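Local coordinates for Rho GTPase-activating protein 26 (Gallus gallus, PDB 1F7C) that stimulates GTP hydrolysis by the small GTPases RhoA and Cdc42 through its RhoGAP (BH) domain, at residues Arg149-Ala160 / Leu208-Asn217; Gln118-Lys126 / Asp197-Ile205. One frame throughout, in Å; residues are numbered along the deposited sequence.

Contact 1: Arg149-Ala160 / Leu208-Asn217; sequences RQMLHLLMNHLA and LIENHEKIFN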
loop_
_atom_site.group_PDB
_atom_site.type_symbol
_atom_site.label_atom_id
_atom_site.label_comp_id
_atom_site.label_asym_id
_atom_site.label_seq_id
_atom_site.Cartn_x
_atom_site.Cartn_y
_atom_site.Cartn_z
ATOM N N ARG A 149 8.468 1.674 7.554
ATOM C CA ARG A 149 8.605 2.921 6.819
ATOM C C ARG A 149 9.091 2.653 5.388
ATOM O O ARG A 149 8.535 3.180 4.418
ATOM C CB ARG A 149 9.579 3.858 7.553
ATOM C CG ARG A 149 9.893 5.142 6.783
ATOM C CD ARG A 149 10.692 6.188 7.571
ATOM N NE ARG A 149 11.838 5.616 8.273
ATOM C CZ ARG A 149 11.781 5.155 9.519
ATOM N NH1 ARG A 149 10.638 5.209 10.193
ATOM N NH2 ARG A 149 12.855 4.623 10.086
ATOM N N GLN A 150 10.111 1.809 5.265
ATOM C CA GLN A 150 10.678 1.485 3.971
ATOM C C GLN A 150 9.696 0.840 3.013
ATOM O O GLN A 150 9.594 1.259 1.865
ATOM C CB GLN A 150 11.886 0.573 4.131
ATOM C CG GLN A 150 13.218 1.284 4.036
ATOM C CD GLN A 150 14.388 0.313 4.082
ATOM O OE1 GLN A 150 14.376 -0.725 3.404
ATOM N NE2 GLN A 150 15.408 0.646 4.871
ATOM N N MET A 151 8.988 -0.190 3.468
ATOM C CA MET A 151 8.033 -0.852 2.603
ATOM C C MET A 151 6.901 0.101 2.253
ATOM O O MET A 151 6.434 0.134 1.120
ATOM C CB MET A 151 7.459 -2.091 3.269
ATOM C CG MET A 151 6.665 -2.920 2.307
ATOM S SD MET A 151 6.407 -4.571 2.912
ATOM C CE MET A 151 8.057 -5.224 2.741
ATOM N N LEU A 152 6.472 0.875 3.240
ATOM C CA LEU A 152 5.412 1.839 3.052
ATOM C C LEU A 152 5.852 2.877 1.998
ATOM O O LEU A 152 5.043 3.382 1.216
ATOM C CB LEU A 152 5.128 2.523 4.392
ATOM C CG LEU A 152 3.858 3.354 4.509
ATOM C CD1 LEU A 152 2.624 2.461 4.299
ATOM C CD2 LEU A 152 3.832 4.010 5.880
ATOM N N HIS A 153 7.143 3.186 1.987
ATOM C CA HIS A 153 7.694 4.153 1.046
ATOM C C HIS A 153 7.612 3.637 -0.395
ATOM O O HIS A 153 7.174 4.358 -1.291
ATOM C CB HIS A 153 9.150 4.468 1.404
ATOM C CG HIS A 153 9.735 5.588 0.606
ATOM N ND1 HIS A 153 11.060 5.955 0.695
ATOM C CD2 HIS A 153 9.168 6.440 -0.284
ATOM C CE1 HIS A 153 11.283 6.985 -0.102
ATOM N NE2 HIS A 153 10.152 7.298 -0.707
ATOM N N LEU A 154 8.042 2.396 -0.609
ATOM C CA LEU A 154 8.002 1.781 -1.928
ATOM C C LEU A 154 6.577 1.722 -2.436
ATOM O O LEU A 154 6.320 1.996 -3.600
ATOM C CB LEU A 154 8.547 0.354 -1.893
ATOM C CG LEU A 154 10.021 0.124 -1.584
ATOM C CD1 LEU A 154 10.281 -1.378 -1.432
ATOM C CD2 LEU A 154 10.869 0.699 -2.691
ATOM N N LEU A 155 5.652 1.344 -1.561
ATOM C CA LEU A 155 4.254 1.241 -1.929
ATOM C C LEU A 155 3.602 2.557 -2.318
ATOM O O LEU A 155 2.918 2.615 -3.330
ATOM C CB LEU A 155 3.452 0.606 -0.799
ATOM C CG LEU A 155 3.264 -0.906 -0.897
ATOM C CD1 LEU A 155 2.616 -1.424 0.392
ATOM C CD2 LEU A 155 2.409 -1.231 -2.117
ATOM N N MET A 156 3.799 3.602 -1.517
ATOM C CA MET A 156 3.190 4.897 -1.815
ATOM C C MET A 156 3.782 5.567 -3.071
ATOM O O MET A 156 3.076 6.231 -3.832
ATOM C CB MET A 156 3.313 5.839 -0.608
ATOM C CG MET A 156 2.536 5.406 0.637
ATOM S SD MET A 156 0.784 5.081 0.329
ATOM C CE MET A 156 0.794 3.315 0.301
ATOM N N ASN A 157 5.081 5.392 -3.283
ATOM C CA ASN A 157 5.740 5.959 -4.449
ATOM C C ASN A 157 5.102 5.327 -5.686
ATOM O O ASN A 157 4.763 6.021 -6.649
ATOM C CB ASN A 157 7.232 5.631 -4.402
ATOM C CG ASN A 157 7.979 6.113 -5.626
ATOM O OD1 ASN A 157 8.316 7.290 -5.741
ATOM N ND2 ASN A 157 8.239 5.202 -6.554
ATOM N N HIS A 158 4.925 4.006 -5.629
ATOM C CA HIS A 158 4.339 3.225 -6.715
ATOM C C HIS A 158 2.872 3.558 -6.975
ATOM O O HIS A 158 2.447 3.667 -8.133
ATOM C CB HIS A 158 4.482 1.719 -6.426
ATOM C CG HIS A 158 3.634 0.849 -7.304
ATOM N ND1 HIS A 158 3.924 0.615 -8.632
ATOM C CD2 HIS A 158 2.481 0.184 -7.049
ATOM C CE1 HIS A 158 2.988 -0.155 -9.156
ATOM N NE2 HIS A 158 2.101 -0.432 -8.218
ATOM N N LEU A 159 2.093 3.711 -5.909
ATOM C CA LEU A 159 0.674 4.032 -6.060
ATOM C C LEU A 159 0.477 5.429 -6.656
ATOM O O LEU A 159 -0.480 5.653 -7.388
ATOM C CB LEU A 159 -0.063 3.916 -4.717
ATOM C CG LEU A 159 -0.159 2.503 -4.115
ATOM C CD1 LEU A 159 -1.043 2.545 -2.892
ATOM C CD2 LEU A 159 -0.736 1.528 -5.123
ATOM N N ALA A 160 1.383 6.358 -6.355
ATOM C CA ALA A 160 1.292 7.720 -6.890
ATOM C C ALA A 160 1.422 7.692 -8.418
ATOM O O ALA A 160 0.795 8.485 -9.119
ATOM C CB ALA A 160 2.391 8.605 -6.298
ATOM N N LEU A 208 -1.003 9.899 2.171
ATOM C CA LEU A 208 0.316 9.323 1.941
ATOM C C LEU A 208 0.680 9.239 0.468
ATOM O O LEU A 208 1.854 9.346 0.115
ATOM C CB LEU A 208 0.411 7.936 2.573
ATOM C CG LEU A 208 0.483 7.910 4.106
ATOM C CD1 LEU A 208 0.588 6.472 4.582
ATOM C CD2 LEU A 208 1.680 8.712 4.582
ATOM N N ILE A 209 -0.318 9.031 -0.389
ATOM C CA ILE A 209 -0.085 8.950 -1.830
ATOM C C ILE A 209 0.203 10.353 -2.388
ATOM O O ILE A 209 1.168 10.556 -3.121
ATOM C CB ILE A 209 -1.313 8.352 -2.575
ATOM C CG1 ILE A 209 -1.494 6.882 -2.184
ATOM C CG2 ILE A 209 -1.139 8.485 -4.096
ATOM C CD1 ILE A 209 -2.775 6.260 -2.716
ATOM N N GLU A 210 -0.618 11.323 -2.003
ATOM C CA GLU A 210 -0.451 12.681 -2.487
ATOM C C GLU A 210 0.727 13.485 -1.951
ATOM O O GLU A 210 1.118 14.469 -2.566
ATOM C CB GLU A 210 -1.749 13.460 -2.284
ATOM C CG GLU A 210 -2.791 13.136 -3.343
ATOM C CD GLU A 210 -4.082 13.904 -3.160
ATOM O OE1 GLU A 210 -4.014 15.143 -3.017
ATOM O OE2 GLU A 210 -5.162 13.273 -3.166
ATOM N N ASN A 211 1.308 13.073 -0.829
ATOM C CA ASN A 211 2.433 13.811 -0.266
ATOM C C ASN A 211 3.598 12.889 0.020
ATOM O O ASN A 211 4.379 13.153 0.936
ATOM C CB ASN A 211 2.022 14.487 1.039
ATOM C CG ASN A 211 0.802 15.376 0.880
ATOM O OD1 ASN A 211 0.895 16.508 0.400
ATOM N ND2 ASN A 211 -0.357 14.858 1.271
ATOM N N HIS A 212 3.732 11.821 -0.763
ATOM C CA HIS A 212 4.800 10.860 -0.519
ATOM C C HIS A 212 6.211 11.446 -0.608
ATOM O O HIS A 212 7.074 11.093 0.191
ATOM C CB HIS A 212 4.647 9.644 -1.449
ATOM C CG HIS A 212 4.995 9.920 -2.875
ATOM N ND1 HIS A 212 6.261 9.718 -3.383
ATOM C CD2 HIS A 212 4.255 10.413 -3.895
ATOM C CE1 HIS A 212 6.286 10.075 -4.655
ATOM N NE2 HIS A 212 5.082 10.501 -4.990
ATOM N N GLU A 213 6.447 12.352 -1.551
ATOM C CA GLU A 213 7.773 12.954 -1.693
ATOM C C GLU A 213 8.190 13.649 -0.407
ATOM O O GLU A 213 9.234 13.357 0.156
ATOM C CB GLU A 213 7.781 13.965 -2.837
ATOM C CG GLU A 213 7.220 13.419 -4.138
ATOM C CD GLU A 213 8.172 13.596 -5.316
ATOM O OE1 GLU A 213 7.798 13.210 -6.450
ATOM O OE2 GLU A 213 9.293 14.115 -5.103
ATOM N N LYS A 214 7.357 14.570 0.056
ATOM C CA LYS A 214 7.641 15.317 1.269
ATOM C C LYS A 214 7.714 14.420 2.503
ATOM O O LYS A 214 8.674 14.483 3.270
ATOM C CB LYS A 214 6.573 16.393 1.475
ATOM C CG LYS A 214 6.650 17.109 2.813
ATOM C CD LYS A 214 5.449 18.029 3.000
ATOM C CE LYS A 214 5.431 18.687 4.382
ATOM N NZ LYS A 214 6.596 19.593 4.614
ATOM N N ILE A 215 6.706 13.571 2.678
ATOM C CA ILE A 215 6.650 12.690 3.830
ATOM C C ILE A 215 7.797 11.697 3.962
ATOM O O ILE A 215 8.351 11.545 5.054
ATOM C CB ILE A 215 5.312 11.924 3.867
ATOM C CG1 ILE A 215 4.198 12.876 4.316
ATOM C CG2 ILE A 215 5.418 10.710 4.790
ATOM C CD1 ILE A 215 2.812 12.328 4.094
ATOM N N PHE A 216 8.159 11.024 2.871
ATOM C CA PHE A 216 9.233 10.037 2.951
ATOM C C PHE A 216 10.651 10.512 2.651
ATOM O O PHE A 216 11.613 9.894 3.103
ATOM C CB PHE A 216 8.931 8.835 2.052
ATOM C CG PHE A 216 7.703 8.073 2.447
ATOM C CD1 PHE A 216 6.471 8.363 1.867
ATOM C CD2 PHE A 216 7.771 7.079 3.426
ATOM C CE1 PHE A 216 5.323 7.682 2.253
ATOM C CE2 PHE A 216 6.627 6.388 3.824
ATOM C CZ PHE A 216 5.403 6.692 3.236
ATOM N N ASN A 217 10.804 11.597 1.900
ATOM C CA ASN A 217 12.155 12.044 1.572
ATOM C C ASN A 217 12.724 13.157 2.437
ATOM O O ASN A 217 13.877 13.537 2.267
ATOM C CB ASN A 217 12.237 12.433 0.098
ATOM C CG ASN A 217 11.930 11.267 -0.820
ATOM O OD1 ASN A 217 12.327 10.133 -0.547
ATOM N ND2 ASN A 217 11.233 11.539 -1.920
HETATM O O HOH W 1 8.952 9.199 -2.793
#

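Contact 2: Gln118-Lys126 / Asp197-Ile205; sequences QRSFIKAAK and DIKFQNIVI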
loop_
_atom_site.group_PDB
_atom_site.type_symbol
_atom_site.label_atom_id
_atom_site.label_comp_id
_atom_site.label_asym_id
_atom_site.label_seq_id
_atom_site.Cartn_x
_atom_site.Cartn_y
_atom_site.Cartn_z
ATOM N N GLN A 118 -1.974 2.891 14.772
ATOM C CA GLN A 118 -3.251 3.100 14.090
ATOM C C GLN A 118 -4.107 4.234 14.628
ATOM O O GLN A 118 -4.437 5.163 13.901
ATOM C CB GLN A 118 -4.063 1.801 14.073
ATOM C CG GLN A 118 -3.448 0.706 13.198
ATOM C CD GLN A 118 -4.493 -0.168 12.515
ATOM O OE1 GLN A 118 -4.159 -1.068 11.745
ATOM N NE2 GLN A 118 -5.768 0.100 12.792
ATOM N N ARG A 119 -4.471 4.162 15.898
ATOM C CA ARG A 119 -5.292 5.197 16.509
ATOM C C ARG A 119 -4.745 6.593 16.255
ATOM O O ARG A 119 -5.506 7.533 16.028
ATOM C CB ARG A 119 -5.403 4.947 18.014
ATOM C CG ARG A 119 -6.247 3.732 18.353
ATOM C CD ARG A 119 -6.042 3.299 19.792
ATOM N NE ARG A 119 -7.105 2.404 20.240
ATOM C CZ ARG A 119 -7.124 1.799 21.422
ATOM N NH1 ARG A 119 -6.129 1.990 22.281
ATOM N NH2 ARG A 119 -8.145 1.016 21.750
ATOM N N SER A 120 -3.426 6.730 16.296
ATOM C CA SER A 120 -2.795 8.028 16.064
ATOM C C SER A 120 -3.019 8.481 14.625
ATOM O O SER A 120 -3.371 9.630 14.382
ATOM C CB SER A 120 -1.294 7.956 16.355
ATOM O OG SER A 120 -1.052 7.659 17.719
ATOM N N PHE A 121 -2.823 7.571 13.675
ATOM C CA PHE A 121 -3.015 7.894 12.262
ATOM C C PHE A 121 -4.446 8.334 11.952
ATOM O O PHE A 121 -4.664 9.237 11.152
ATOM C CB PHE A 121 -2.637 6.699 11.382
ATOM C CG PHE A 121 -1.151 6.560 11.144
ATOM C CD1 PHE A 121 -0.440 5.482 11.667
ATOM C CD2 PHE A 121 -0.467 7.499 10.381
ATOM C CE1 PHE A 121 0.937 5.343 11.428
ATOM C CE2 PHE A 121 0.906 7.368 10.137
ATOM C CZ PHE A 121 1.607 6.286 10.663
ATOM N N ILE A 122 -5.418 7.700 12.595
ATOM C CA ILE A 122 -6.818 8.037 12.386
ATOM C C ILE A 122 -7.107 9.424 12.939
ATOM O O ILE A 122 -7.768 10.238 12.289
ATOM C CB ILE A 122 -7.753 7.008 13.083
ATOM C CG1 ILE A 122 -7.698 5.671 12.344
ATOM C CG2 ILE A 122 -9.183 7.534 13.133
ATOM C CD1 ILE A 122 -8.053 5.768 10.880
ATOM N N LYS A 123 -6.602 9.693 14.139
ATOM C CA LYS A 123 -6.823 10.981 14.779
ATOM C C LYS A 123 -6.244 12.134 13.966
ATOM O O LYS A 123 -6.827 13.222 13.910
ATOM C CB LYS A 123 -6.231 10.973 16.186
ATOM N N ALA A 124 -5.098 11.897 13.334
ATOM C CA ALA A 124 -4.448 12.925 12.530
ATOM C C ALA A 124 -5.239 13.229 11.260
ATOM O O ALA A 124 -5.351 14.381 10.854
ATOM C CB ALA A 124 -3.028 12.492 12.177
ATOM N N ALA A 125 -5.792 12.191 10.640
ATOM C CA ALA A 125 -6.571 12.355 9.414
ATOM C C ALA A 125 -7.862 13.131 9.657
ATOM O O ALA A 125 -8.507 13.585 8.711
ATOM C CB ALA A 125 -6.889 10.985 8.816
ATOM N N LYS A 126 -8.235 13.278 10.926
ATOM C CA LYS A 126 -9.452 13.991 11.301
ATOM C C LYS A 126 -9.275 15.500 11.472
ATOM O O LYS A 126 -10.253 16.245 11.458
ATOM C CB LYS A 126 -10.014 13.422 12.601
ATOM C CG LYS A 126 -10.761 12.116 12.473
ATOM C CD LYS A 126 -11.152 11.658 13.856
ATOM C CE LYS A 126 -12.142 10.520 13.838
ATOM N NZ LYS A 126 -12.540 10.197 15.234
ATOM N N ASP A 197 -14.968 5.394 11.965
ATOM C CA ASP A 197 -13.614 5.856 11.670
ATOM C C ASP A 197 -12.980 5.046 10.536
ATOM O O ASP A 197 -11.844 5.303 10.154
ATOM C CB ASP A 197 -12.712 5.771 12.911
ATOM C CG ASP A 197 -13.017 6.846 13.944
ATOM O OD1 ASP A 197 -13.534 7.925 13.573
ATOM O OD2 ASP A 197 -12.717 6.618 15.134
ATOM N N ILE A 198 -13.711 4.069 10.007
ATOM C CA ILE A 198 -13.198 3.246 8.916
ATOM C C ILE A 198 -12.916 4.117 7.707
ATOM O O ILE A 198 -11.915 3.938 7.010
ATOM C CB ILE A 198 -14.211 2.144 8.513
ATOM C CG1 ILE A 198 -14.384 1.148 9.665
ATOM C CG2 ILE A 198 -13.745 1.426 7.253
ATOM C CD1 ILE A 198 -13.107 0.439 10.070
ATOM N N LYS A 199 -13.798 5.072 7.458
ATOM C CA LYS A 199 -13.618 5.960 6.327
ATOM C C LYS A 199 -12.296 6.718 6.403
ATOM O O LYS A 199 -11.648 6.931 5.381
ATOM C CB LYS A 199 -14.783 6.947 6.227
ATOM C CG LYS A 199 -14.966 7.828 7.448
ATOM C CD LYS A 199 -16.059 8.853 7.216
ATOM C CE LYS A 199 -17.387 8.178 6.898
ATOM N NZ LYS A 199 -17.885 7.379 8.050
ATOM N N PHE A 200 -11.892 7.126 7.604
ATOM C CA PHE A 200 -10.637 7.859 7.756
ATOM C C PHE A 200 -9.411 6.991 7.511
ATOM O O PHE A 200 -8.325 7.506 7.282
ATOM C CB PHE A 200 -10.538 8.498 9.133
ATOM C CG PHE A 200 -11.607 9.503 9.401
ATOM C CD1 PHE A 200 -12.867 9.098 9.826
ATOM C CD2 PHE A 200 -11.369 10.859 9.203
ATOM C CE1 PHE A 200 -13.881 10.031 10.050
ATOM C CE2 PHE A 200 -12.373 11.800 9.423
ATOM C CZ PHE A 200 -13.635 11.385 9.848
ATOM N N GLN A 201 -9.573 5.677 7.569
ATOM C CA GLN A 201 -8.445 4.800 7.302
ATOM C C GLN A 201 -8.073 5.029 5.841
ATOM O O GLN A 201 -6.905 4.961 5.460
ATOM C CB GLN A 201 -8.829 3.336 7.494
ATOM C CG GLN A 201 -9.443 3.018 8.844
ATOM C CD GLN A 201 -9.417 1.527 9.140
ATOM O OE1 GLN A 201 -9.631 0.697 8.250
ATOM N NE2 GLN A 201 -9.159 1.178 10.396
ATOM N N ASN A 202 -9.087 5.310 5.029
ATOM C CA ASN A 202 -8.897 5.555 3.611
ATOM C C ASN A 202 -8.261 6.923 3.341
ATOM O O ASN A 202 -7.450 7.058 2.432
ATOM C CB ASN A 202 -10.235 5.426 2.880
ATOM C CG ASN A 202 -10.855 4.050 3.045
ATOM O OD1 ASN A 202 -10.256 3.155 3.640
ATOM N ND2 ASN A 202 -12.059 3.873 2.514
ATOM N N ILE A 203 -8.624 7.924 4.139
ATOM C CA ILE A 203 -8.076 9.275 3.998
ATOM C C ILE A 203 -6.568 9.267 4.270
ATOM O O ILE A 203 -5.797 10.015 3.655
ATOM C CB ILE A 203 -8.743 10.261 4.995
ATOM C CG1 ILE A 203 -10.257 10.303 4.758
ATOM C CG2 ILE A 203 -8.148 11.648 4.844
ATOM C CD1 ILE A 203 -10.650 10.685 3.345
ATOM N N VAL A 204 -6.158 8.414 5.201
ATOM C CA VAL A 204 -4.756 8.297 5.557
ATOM C C VAL A 204 -3.956 7.839 4.328
ATOM O O VAL A 204 -2.918 8.421 4.007
ATOM C CB VAL A 204 -4.570 7.300 6.747
ATOM C CG1 VAL A 204 -3.108 6.903 6.891
ATOM C CG2 VAL A 204 -5.052 7.949 8.045
ATOM N N ILE A 205 -4.443 6.810 3.639
ATOM C CA ILE A 205 -3.744 6.321 2.462
ATOM C C ILE A 205 -3.675 7.427 1.396
ATOM O O ILE A 205 -2.635 7.620 0.762
ATOM C CB ILE A 205 -4.436 5.077 1.883
ATOM C CG1 ILE A 205 -4.577 4.007 2.978
ATOM C CG2 ILE A 205 -3.649 4.553 0.687
ATOM C CD1 ILE A 205 -3.295 3.659 3.723
#

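Contact 1: Arg149-Ala160 / Leu208-Asn217
In the all-helical bundle of the RhoGAP domain, helix 146-164 packs H153 and M156 against the end of helix 198-210 and against F216 of the short helix 212-217. The H153 and F216 side chains run past one another in opposite senses, their ring planes 5° apart but displaced so that little of either ring covers the other. Each covers a carbon of its partner: F216 CB sits 3.4 Å from the centroid of the H153 ring, and H153 CA lies 3.9 Å from that of F216, two reciprocal CH-pi contacts. L152 CG meets the ring edge at F216 CZ (3.9 Å), while I215 CG2 covers the face turned away from H153. With an alanine here instead of F216 the ring would be gone, which would probably open a gap between L152, H153 CA and M156, although a CB could still lie over the imidazole.

Helix 212-217 runs nearly antiparallel to helix 146-164, at 166°, and M156 makes a knobs-into-holes insertion, seated among L208, I209, H212 and F216. Bends at chi2 and chi3 bring its SD to 3.7 Å from L208 CB, also against I209 CG1. Farther along, A160 CB approaches H212 CD2 (3.5 Å), and N157 CA lies over one face of that imidazole, whose opposite face takes E213 CG. No direct hydrogen bond crosses the interface; one water, in the plane of both histidine rings, joins H153 NE2 (3.1 Å) to H212 ND1 (2.8 Å) and receives a weak bond from N217 ND2. Behind M156 and L159 lies helix 173-184, through L184 and F180.

Contact 2: Gln118-Lys126 / Asp197-Ile205
K126 reaches across F200 to D197. From CB, its CG stands anti to the carbonyl carbon (chi1 -78°), which sets this methylene over one face of the F200 ring, 3.8 Å from the centroid in a CH-pi contact. The chain beyond is extended and crosses the phenylalanine side chain at about a right angle. CD carries it onward; CE lies near both F200 CE1 and D197 OD1, and NZ at the tip forms a salt bridge with D197 OD1 at 3.0 Å. K126 NZ is 5.6 Å from the F200 centroid, so any cation-pi attraction is weak at most. A125 O borders the F200 ring, close to level with it, and also takes a weak hydrogen bond from R133.

The rest of the contact is made mostly by aliphatic carbons. I122 directs CD1 against the backbone of the other helix, 3.6 Å from Q201 N, and against the first part of the Q201 side chain at CG (3.7 Å), while its CG2 branch lies by D197 CB. A125, having only a methyl group, lets the helices come close: its CB is 3.6 Å from V204 CG2. The same V204 methyl reaches F121 O at 3.4 Å.

The two helices, 115-125 and 198-210, cross almost perpendicularly, at 83°, with the axes of their contacting segments 8.7 Å apart. Around this crossing of the RhoGAP bundle, helix 130-141 packs on F121 and A124 through L140, E136 and I137, and I205 touches F180 and L184 of helix 173-184.

How the contacts relate
Helix 198-210 ties the two contacts together: its first part meets helix 115-125 in contact 2, and its end, with helix 212-217, meets helix 146-164 in contact 1. Their centres lie 16 Å apart, and they touch where M156 SD packs at 4.3 Å from I205 O. Along the chain the segments alternate, 118-126, 149-160, 197-205 and 208-217, so the C-terminal helices close back on two earlier ones within a single RhoGAP domain. Contact 1 is the nearer to the predicted arginine finger, with the L159 side chain about 11 Å from that of R60; contact 2 lies away from it.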